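Local structure of SAM dependent methyltransferase (2IGT) at residues 63-68 / 80-85; 57-62 / 112-117; 151-156 / 263-268. The protein binds S-adenosylmethionine and probably transfers its methyl group to an acceptor substrate. All blocks are in the same frame, centred on the assembly; numbering follows the deposited sequence.

Contact 1. Residues 63-68 / 80-85. With FMT (formic acid), chain I.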
loop_
_atom_site.group_PDB
_atom_site.type_symbol
_atom_site.label_atom_id
_atom_site.label_comp_id
_atom_site.label_asym_id
_atom_site.label_seq_id
_atom_site.Cartn_x
_atom_site.Cartn_y
_atom_site.Cartn_z
ATOM N N ARG A 63 3.229 -16.549 28.636
ATOM C CA ARG A 63 4.128 -17.529 28.038
ATOM C C ARG A 63 3.761 -17.543 26.562
ATOM O O ARG A 63 2.585 -17.677 26.233
ATOM C CB ARG A 63 3.893 -18.884 28.692
ATOM C CG ARG A 63 4.898 -19.951 28.339
ATOM C CD ARG A 63 5.072 -20.932 29.503
ATOM N NE ARG A 63 5.765 -20.350 30.666
ATOM C CZ ARG A 63 6.137 -21.050 31.747
ATOM N NH1 ARG A 63 5.874 -22.355 31.811
ATOM N NH2 ARG A 63 6.768 -20.451 32.762
ATOM N N VAL A 64 4.766 -17.383 25.694
ATOM C CA VAL A 64 4.603 -17.105 24.273
ATOM C C VAL A 64 5.393 -18.123 23.446
ATOM O O VAL A 64 6.540 -18.436 23.776
ATOM C CB VAL A 64 5.116 -15.644 23.993
ATOM C CG1 VAL A 64 5.281 -15.311 22.499
ATOM C CG2 VAL A 64 4.197 -14.625 24.695
ATOM N N VAL A 65 4.776 -18.646 22.387
ATOM C CA VAL A 65 5.483 -19.473 21.402
ATOM C C VAL A 65 5.627 -18.698 20.091
ATOM O O VAL A 65 4.645 -18.130 19.559
ATOM C CB VAL A 65 4.739 -20.815 21.146
ATOM C CG1 VAL A 65 5.408 -21.625 20.000
ATOM C CG2 VAL A 65 4.676 -21.638 22.437
ATOM N N ARG A 66 6.847 -18.666 19.570
ATOM C CA ARG A 66 7.104 -18.021 18.294
ATOM C C ARG A 66 8.009 -18.889 17.445
ATOM O O ARG A 66 8.813 -19.675 17.986
ATOM C CB ARG A 66 7.756 -16.637 18.502
ATOM C CG ARG A 66 6.897 -15.690 19.343
ATOM C CD ARG A 66 7.441 -14.258 19.274
ATOM N NE ARG A 66 8.714 -14.125 19.975
ATOM C CZ ARG A 66 9.517 -13.075 19.840
ATOM N NH1 ARG A 66 9.185 -12.076 19.015
ATOM N NH2 ARG A 66 10.673 -13.038 20.492
ATOM N N PRO A 67 7.906 -18.734 16.117
ATOM C CA PRO A 67 8.849 -19.411 15.223
ATOM C C PRO A 67 10.284 -18.896 15.429
ATOM O O PRO A 67 10.504 -17.720 15.755
ATOM C CB PRO A 67 8.315 -19.087 13.822
ATOM C CG PRO A 67 7.461 -17.902 13.985
ATOM C CD PRO A 67 6.945 -17.889 15.381
ATOM N N GLU A 68 11.246 -19.801 15.292
ATOM C CA GLU A 68 12.665 -19.461 15.372
ATOM C C GLU A 68 13.361 -20.493 14.500
ATOM O O GLU A 68 13.711 -21.568 14.967
ATOM C CB GLU A 68 13.176 -19.533 16.815
ATOM C CG GLU A 68 14.670 -19.169 16.970
ATOM C CD GLU A 68 14.992 -17.789 16.423
ATOM O OE1 GLU A 68 14.414 -16.796 16.922
ATOM O OE2 GLU A 68 15.808 -17.699 15.478
ATOM N N ARG A 80 3.577 -30.610 27.688
ATOM C CA ARG A 80 2.596 -29.907 28.520
ATOM C C ARG A 80 2.914 -28.425 28.701
ATOM O O ARG A 80 2.019 -27.585 28.598
ATOM C CB ARG A 80 2.428 -30.570 29.897
ATOM C CG ARG A 80 3.713 -30.687 30.715
ATOM C CD ARG A 80 3.435 -30.717 32.208
ATOM N NE ARG A 80 4.229 -31.758 32.838
ATOM C CZ ARG A 80 5.242 -31.574 33.675
ATOM N NH1 ARG A 80 5.630 -30.364 34.061
ATOM N NH2 ARG A 80 5.858 -32.640 34.143
ATOM N N VAL A 81 4.184 -28.110 28.975
ATOM C CA VAL A 81 4.590 -26.751 29.301
ATOM C C VAL A 81 4.402 -25.869 28.031
ATOM O O VAL A 81 3.893 -24.759 28.126
ATOM C CB VAL A 81 6.059 -26.682 29.840
ATOM C CG1 VAL A 81 6.525 -25.217 30.053
ATOM C CG2 VAL A 81 6.213 -27.528 31.143
ATOM N N TRP A 82 4.807 -26.367 26.869
ATOM C CA TRP A 82 4.583 -25.640 25.600
ATOM C C TRP A 82 3.074 -25.471 25.300
ATOM O O TRP A 82 2.636 -24.408 24.825
ATOM C CB TRP A 82 5.212 -26.384 24.430
ATOM C CG TRP A 82 6.715 -26.345 24.361
ATOM C CD1 TRP A 82 7.613 -27.044 25.144
ATOM C CD2 TRP A 82 7.487 -25.590 23.435
ATOM N NE1 TRP A 82 8.908 -26.745 24.748
ATOM C CE2 TRP A 82 8.857 -25.862 23.700
ATOM C CE3 TRP A 82 7.155 -24.707 22.391
ATOM C CZ2 TRP A 82 9.893 -25.293 22.950
ATOM C CZ3 TRP A 82 8.196 -24.124 21.650
ATOM C CH2 TRP A 82 9.549 -24.416 21.942
ATOM N N GLN A 83 2.296 -26.506 25.600
ATOM C CA GLN A 83 0.855 -26.513 25.323
ATOM C C GLN A 83 0.041 -25.651 26.308
ATOM O O GLN A 83 -1.162 -25.477 26.137
ATOM C CB GLN A 83 0.336 -27.964 25.274
ATOM C CG GLN A 83 1.093 -28.848 24.274
ATOM C CD GLN A 83 0.721 -30.336 24.343
ATOM O OE1 GLN A 83 0.744 -31.031 23.324
ATOM N NE2 GLN A 83 0.385 -30.826 25.536
ATOM N N ASN A 84 0.705 -25.126 27.332
ATOM C CA ASN A 84 0.120 -24.184 28.287
ATOM C C ASN A 84 0.418 -22.707 27.941
ATOM O O ASN A 84 0.172 -21.811 28.747
ATOM C CB ASN A 84 0.638 -24.520 29.705
ATOM C CG ASN A 84 -0.160 -23.828 30.839
ATOM O OD1 ASN A 84 -1.392 -23.848 30.858
ATOM N ND2 ASN A 84 0.557 -23.205 31.773
ATOM N N ALA A 85 0.946 -22.455 26.746
ATOM C CA ALA A 85 1.256 -21.076 26.300
ATOM C C ALA A 85 0.007 -20.182 26.270
ATOM O O ALA A 85 -1.086 -20.652 25.937
ATOM C CB ALA A 85 1.882 -21.119 24.924
HETATM C C FMT I . 10.573 -7.915 19.045
HETATM O O1 FMT I . 9.798 -6.960 19.127
HETATM O O2 FMT I . 10.266 -9.098 19.199
#

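Contact 2. Residues 57-62 / 112-117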
loop_
_atom_site.group_PDB
_atom_site.type_symbol
_atom_site.label_atom_id
_atom_site.label_comp_id
_atom_site.label_asym_id
_atom_site.label_seq_id
_atom_site.Cartn_x
_atom_site.Cartn_y
_atom_site.Cartn_z
ATOM N N GLU A 57 8.926 -18.619 25.266
ATOM C CA GLU A 57 9.500 -17.490 26.014
ATOM C C GLU A 57 8.514 -17.014 27.066
ATOM O O GLU A 57 7.309 -17.132 26.868
ATOM C CB GLU A 57 9.802 -16.312 25.083
ATOM C CG GLU A 57 10.779 -16.616 23.967
ATOM C CD GLU A 57 10.662 -15.619 22.858
ATOM O OE1 GLU A 57 9.687 -15.706 22.061
ATOM O OE2 GLU A 57 11.534 -14.741 22.798
ATOM N N GLN A 58 9.020 -16.477 28.180
ATOM C CA GLN A 58 8.158 -15.810 29.158
ATOM C C GLN A 58 8.403 -14.302 29.054
ATOM O O GLN A 58 9.545 -13.872 29.128
ATOM C CB GLN A 58 8.463 -16.326 30.582
ATOM C CG GLN A 58 7.455 -15.925 31.682
ATOM C CD GLN A 58 6.136 -16.704 31.614
ATOM O OE1 GLN A 58 6.076 -17.823 31.087
ATOM N NE2 GLN A 58 5.071 -16.109 32.154
ATOM N N TYR A 59 7.343 -13.531 28.793
ATOM C CA TYR A 59 7.367 -12.062 28.796
ATOM C C TYR A 59 6.390 -11.624 29.875
ATOM O O TYR A 59 5.174 -11.633 29.646
ATOM C CB TYR A 59 6.929 -11.484 27.441
ATOM C CG TYR A 59 7.982 -11.638 26.364
ATOM C CD1 TYR A 59 8.971 -10.667 26.207
ATOM C CD2 TYR A 59 8.012 -12.766 25.533
ATOM C CE1 TYR A 59 9.963 -10.792 25.229
ATOM C CE2 TYR A 59 9.014 -12.909 24.549
ATOM C CZ TYR A 59 9.980 -11.914 24.417
ATOM O OH TYR A 59 10.989 -12.028 23.509
ATOM N N GLY A 60 6.906 -11.268 31.053
ATOM C CA GLY A 60 6.036 -10.928 32.182
ATOM C C GLY A 60 5.077 -12.056 32.522
ATOM O O GLY A 60 5.499 -13.193 32.755
ATOM N N ASP A 61 3.780 -11.757 32.537
ATOM C CA ASP A 61 2.782 -12.777 32.834
ATOM C C ASP A 61 2.394 -13.717 31.687
ATOM O O ASP A 61 1.684 -14.674 31.920
ATOM C CB ASP A 61 1.530 -12.144 33.420
ATOM C CG ASP A 61 1.756 -11.621 34.826
ATOM O OD1 ASP A 61 2.490 -12.276 35.617
ATOM O OD2 ASP A 61 1.182 -10.553 35.124
ATOM N N TYR A 62 2.860 -13.471 30.464
ATOM C CA TYR A 62 2.503 -14.346 29.345
ATOM C C TYR A 62 3.617 -15.321 28.934
ATOM O O TYR A 62 4.784 -14.946 28.837
ATOM C CB TYR A 62 2.126 -13.526 28.099
ATOM C CG TYR A 62 0.876 -12.689 28.196
ATOM C CD1 TYR A 62 -0.166 -13.028 29.081
ATOM C CD2 TYR A 62 0.707 -11.584 27.359
ATOM C CE1 TYR A 62 -1.323 -12.252 29.161
ATOM C CE2 TYR A 62 -0.463 -10.815 27.412
ATOM C CZ TYR A 62 -1.458 -11.149 28.307
ATOM O OH TYR A 62 -2.591 -10.380 28.348
ATOM N N TRP A 112 0.440 -5.655 27.131
ATOM C CA TRP A 112 0.606 -6.080 28.507
ATOM C C TRP A 112 1.861 -5.449 29.100
ATOM O O TRP A 112 2.835 -5.231 28.382
ATOM C CB TRP A 112 0.617 -7.613 28.619
ATOM C CG TRP A 112 1.837 -8.376 28.101
ATOM C CD1 TRP A 112 2.809 -8.966 28.865
ATOM C CD2 TRP A 112 2.167 -8.675 26.729
ATOM N NE1 TRP A 112 3.727 -9.610 28.053
ATOM C CE2 TRP A 112 3.361 -9.444 26.742
ATOM C CE3 TRP A 112 1.558 -8.396 25.500
ATOM C CZ2 TRP A 112 3.966 -9.918 25.571
ATOM C CZ3 TRP A 112 2.172 -8.857 24.318
ATOM C CH2 TRP A 112 3.360 -9.615 24.370
ATOM N N PRO A 113 1.834 -5.137 30.406
ATOM C CA PRO A 113 2.957 -4.395 30.995
ATOM C C PRO A 113 4.202 -5.254 31.246
ATOM O O PRO A 113 4.110 -6.415 31.697
ATOM C CB PRO A 113 2.371 -3.846 32.303
ATOM C CG PRO A 113 1.313 -4.873 32.695
ATOM C CD PRO A 113 0.783 -5.462 31.399
ATOM N N LEU A 114 5.356 -4.683 30.919
ATOM C CA LEU A 114 6.650 -5.324 31.121
ATOM C C LEU A 114 7.624 -4.332 31.737
ATOM O O LEU A 114 7.383 -3.113 31.690
ATOM C CB LEU A 114 7.234 -5.786 29.774
ATOM C CG LEU A 114 6.513 -6.936 29.072
ATOM C CD1 LEU A 114 7.115 -7.236 27.721
ATOM C CD2 LEU A 114 6.526 -8.185 29.955
ATOM N N SER A 115 8.704 -4.831 32.336
ATOM C CA SER A 115 9.797 -3.952 32.755
ATOM C C SER A 115 11.147 -4.653 32.691
ATOM O O SER A 115 11.272 -5.812 33.054
ATOM C CB SER A 115 9.550 -3.324 34.138
ATOM O OG SER A 115 9.885 -4.203 35.192
ATOM N N LEU A 116 12.146 -3.934 32.199
ATOM C CA LEU A 116 13.502 -4.461 32.066
ATOM C C LEU A 116 14.422 -3.330 32.447
ATOM O O LEU A 116 14.196 -2.176 32.062
ATOM C CB LEU A 116 13.813 -4.939 30.637
ATOM C CG LEU A 116 13.145 -6.222 30.113
ATOM C CD1 LEU A 116 13.503 -6.455 28.629
ATOM C CD2 LEU A 116 13.481 -7.478 30.995
ATOM N N LEU A 117 15.440 -3.654 33.237
ATOM C CA LEU A 117 16.427 -2.671 33.640
ATOM C C LEU A 117 15.777 -1.411 34.217
ATOM O O LEU A 117 16.239 -0.313 33.984
ATOM C CB LEU A 117 17.332 -2.317 32.436
ATOM C CG LEU A 117 18.771 -1.963 32.790
ATOM C CD1 LEU A 117 19.431 -3.126 33.560
ATOM C CD2 LEU A 117 19.540 -1.600 31.506
HETATM O O HOH W 1 2.922 -8.989 32.310
#

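Contact 3. Residues 151-156 / 263-268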
loop_
_atom_site.group_PDB
_atom_site.type_symbol
_atom_site.label_atom_id
_atom_site.label_comp_id
_atom_site.label_asym_id
_atom_site.label_seq_id
_atom_site.Cartn_x
_atom_site.Cartn_y
_atom_site.Cartn_z
ATOM N N ALA A 151 29.143 9.064 33.732
ATOM C CA ALA A 151 29.678 10.276 33.098
ATOM C C ALA A 151 29.559 11.473 34.047
ATOM O O ALA A 151 28.659 11.514 34.889
ATOM C CB ALA A 151 28.952 10.557 31.785
ATOM N N ASP A 152 30.470 12.436 33.914
ATOM C CA ASP A 152 30.472 13.616 34.782
ATOM C C ASP A 152 29.666 14.796 34.219
ATOM O O ASP A 152 29.661 15.895 34.791
ATOM C CB ASP A 152 31.916 14.039 35.121
ATOM C CG ASP A 152 32.758 14.380 33.886
ATOM O OD1 ASP A 152 32.220 14.783 32.826
ATOM O OD2 ASP A 152 33.991 14.252 34.000
ATOM N N ARG A 153 28.997 14.566 33.094
ATOM C CA ARG A 153 28.149 15.583 32.449
ATOM C C ARG A 153 26.998 14.791 31.829
ATOM O O ARG A 153 27.144 13.580 31.588
ATOM C CB ARG A 153 28.942 16.325 31.352
ATOM C CG ARG A 153 29.375 15.390 30.190
ATOM C CD ARG A 153 30.276 16.074 29.119
ATOM N NE ARG A 153 30.319 15.196 27.932
ATOM C CZ ARG A 153 31.163 14.171 27.771
ATOM N NH1 ARG A 153 31.099 13.411 26.677
ATOM N NH2 ARG A 153 32.076 13.890 28.709
ATOM N N PRO A 154 25.856 15.447 31.572
ATOM C CA PRO A 154 24.737 14.760 30.899
ATOM C C PRO A 154 25.113 14.435 29.459
ATOM O O PRO A 154 25.467 15.339 28.699
ATOM C CB PRO A 154 23.616 15.816 30.895
ATOM C CG PRO A 154 24.028 16.840 31.882
ATOM C CD PRO A 154 25.527 16.850 31.897
ATOM N N LEU A 155 25.060 13.168 29.088
ATOM C CA LEU A 155 25.439 12.763 27.737
ATOM C C LEU A 155 24.342 13.001 26.713
ATOM O O LEU A 155 23.158 12.782 26.999
ATOM C CB LEU A 155 25.807 11.283 27.722
ATOM C CG LEU A 155 27.014 10.917 28.591
ATOM C CD1 LEU A 155 27.421 9.482 28.231
ATOM C CD2 LEU A 155 28.169 11.928 28.368
ATOM N N LYS A 156 24.743 13.418 25.512
ATOM C CA LYS A 156 23.833 13.449 24.361
ATOM C C LYS A 156 23.859 12.082 23.692
ATOM O O LYS A 156 24.920 11.652 23.220
ATOM C CB LYS A 156 24.273 14.516 23.368
ATOM C CG LYS A 156 24.136 15.940 23.883
ATOM C CD LYS A 156 24.691 16.964 22.864
ATOM C CE LYS A 156 26.224 17.075 22.943
ATOM N NZ LYS A 156 26.757 18.015 21.887
ATOM N N SER A 263 30.908 13.560 19.283
ATOM C CA SER A 263 31.613 14.594 20.022
ATOM C C SER A 263 33.104 14.252 20.217
ATOM O O SER A 263 33.481 13.088 20.160
ATOM C CB SER A 263 30.931 14.840 21.381
ATOM O OG SER A 263 31.126 13.720 22.251
ATOM N N PRO A 264 33.953 15.266 20.458
ATOM C CA PRO A 264 35.365 15.018 20.817
ATOM C C PRO A 264 35.512 14.101 22.025
ATOM O O PRO A 264 36.467 13.331 22.077
ATOM C CB PRO A 264 35.901 16.425 21.145
ATOM C CG PRO A 264 35.088 17.293 20.285
ATOM C CD PRO A 264 33.681 16.705 20.354
ATOM N N LYS A 265 34.585 14.191 22.984
ATOM C CA LYS A 265 34.628 13.346 24.194
ATOM C C LYS A 265 33.647 12.177 24.104
ATOM O O LYS A 265 33.147 11.711 25.133
ATOM C CB LYS A 265 34.336 14.179 25.459
ATOM C CG LYS A 265 35.320 15.294 25.716
ATOM C CD LYS A 265 34.889 16.147 26.922
ATOM C CE LYS A 265 35.797 17.339 27.127
ATOM N NZ LYS A 265 37.136 16.991 27.731
ATOM N N ALA A 266 33.368 11.700 22.881
ATOM C CA ALA A 266 32.418 10.605 22.683
ATOM C C ALA A 266 32.792 9.338 23.467
ATOM O O ALA A 266 33.979 8.999 23.602
ATOM C CB ALA A 266 32.230 10.276 21.189
ATOM N N LEU A 267 31.763 8.655 23.964
ATOM C CA LEU A 267 31.930 7.414 24.705
ATOM C C LEU A 267 31.656 6.158 23.898
ATOM O O LEU A 267 32.048 5.059 24.292
ATOM C CB LEU A 267 31.072 7.426 25.974
ATOM C CG LEU A 267 31.720 8.378 27.000
ATOM C CD1 LEU A 267 30.759 8.735 28.096
ATOM C CD2 LEU A 267 33.005 7.758 27.567
ATOM N N GLY A 268 30.953 6.283 22.780
ATOM C CA GLY A 268 30.754 5.090 22.004
ATOM C C GLY A 268 29.883 5.202 20.770
ATOM O O GLY A 268 29.026 6.070 20.678
HETATM O O HOH W 2 34.017 11.492 28.215
#

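Contact 1. Residues 63-68 / 80-85
In the beta-alpha-beta unit made of strand 62-67, the short helix 79-83 and strand 87-91, Val65 and Arg63 of the first strand meet Trp82, Ala85 and Val81. Val65 reaches across with both methyls. Its CG2 sits 3.9 Å from Trp82 CE3 and 3.8 Å from Ala85 CB, touching both the indole and the methyl group, while CG1 lies 4.1 Å from Trp82 CZ3. The valine and the indole cross at about a right angle. The CA-CB bond of Trp82 points away from the strand, yet chi1 of -72° sets CG beside the backbone N and the six-membered ring comes back to the valine, which it meets obliquely; the indole NE1 is hydrogen-bonded to Asp49. Ala85 N bonds to Trp82 O (3.2 Å), a turn that brings the Ala85 methyl to 3.7 Å from Arg63 O.

Arg63 works differently. With CG anti to the backbone N (chi1 -171°) and bends at chi2 and chi3, its chain carries NH1 to 3.4 Å from Val81 CG1, an oblique approach to a methyl, while NE is hydrogen-bonded to Gln58 of the preceding strand. Arg66 points away from the helix; its NH1 donates to O2 of a formic acid molecule, probably from the crystallisation liquor (3.2 Å), while NE forms a salt bridge with Glu57.

The whole is an apolar seam flanked by an arginine, and it illustrates how a beta-alpha-beta crossover can pack on its sheet: Val81 and Trp82 of the helix and Ala85 just after it meet the first strand, and the chain then runs into strand 87-91, parallel to strand 62-67.

Contact 2. Residues 57-62 / 112-117
Tyr62 lays the CD2-CE2 side of its ring over one face of the Trp112 indole, with CD2 3.3 Å from Trp112 CD2 and CE2 3.4 Å from Trp112 CG. The planes are inclined at 47° and the centroids of the phenol and the five-membered ring are 4.3 Å apart, so the pair is neither a parallel stack nor a T-shaped one. Trp112 reaches this place with CG between its own backbone N and carbonyl carbon (chi1 72°), an orientation that also turns the indole N-H toward the neighbouring hairpin.

That hairpin closes through a type II' turn from Tyr59 to Tyr62. Tyr59 O takes two donors from opposite faces of its carbonyl plane: Tyr62 N, within the turn, and Trp112 NE1 at 3.0 Å, which arrives from above the plane with an N-H...O angle of 144°. Leu114 CD2 packs against the Tyr59-Gly60 peptide, 3.3 Å from Gly60 N. Gly60 has positive phi, which favours glycine, and the methyl packs close against its backbone. One water joins the two backbones, accepting from Asp61 N (2.9 Å) and donating to Pro113 O. Tyr59 OH donates a hydrogen bond to Glu57 OE2.

Strand 111-116 thus meets the hairpin through side chains and water rather than as a sheet neighbour. The chemistry implies a turn fixed in two ways: the Tyr59 carbonyl accepts two hydrogen bonds, and the indole that supplies the second is itself covered by Tyr62.

Contact 3. Residues 151-156 / 263-268
Lys265 O receives two donors: Arg153 NH1 at 3.1 Å and a water that is itself bound by Arg153 NH2, also at 3.1 Å. The direct bond is bent, with an N-H...O angle of 143°, and the nitrogen stands above the carbonyl plane of Lys265. The water lies at the guanidinium edge, in plane, so one carbonyl is reached by both terminal nitrogens, once directly and once through solvent.

The side chain of Arg153 is extended from CG to NE and reaches the other loop. Its guanidinium is layered between aliphatic groups, with Leu155 CD2 3.6 Å above one face and Lys265 CD 4.0 Å above the opposite one, each offset toward the rim. Lys265 turns its ammonium away, leaving NZ 6.0 Å from Arg153 NH2. Arg153 NH1 also forms a salt bridge with Asp227, which accepts a hydrogen bond from Ser263 OG as well; that carboxylate probably offsets the positive charge gathered here.

Alongside, Leu155 CD1 and Leu267 CD1 meet tip to tip at 3.4 Å, closer than methyls usually come, and the two side chains cross at about a right angle. Both also touch Ile228 of the central sheet. Loop 151-156 leads into strand 156-160, and the type I turn from Ser263 to Ala266 precedes strand 268-273. The chemistry implies a partly solvated surface junction, in which one arginine joins the two loops through a carbonyl and a water, and reaches Asp227, just before strand 228-231, by a salt bridge.

Overall arrangement
Contacts 1 and 2 are neighbours, with centres about 15 Å apart, and share the sheet in which strands 54-59 and 62-67 lie side by side. Along the chain contact 1 is nested inside the loop that contact 2 closes, and they touch through a salt bridge from Arg66 to Glu57. Contact 3 comes later in the chain, about 43 Å from contact 1 and about 31 Å from contact 2 between centres, at loops leading into strands 156-160 and 268-273 of the eight-stranded sheet. The first two thus lie in the smaller beta region and link it to strand 111-116, whereas the third belongs to the methyltransferase core that binds S-adenosylmethionine.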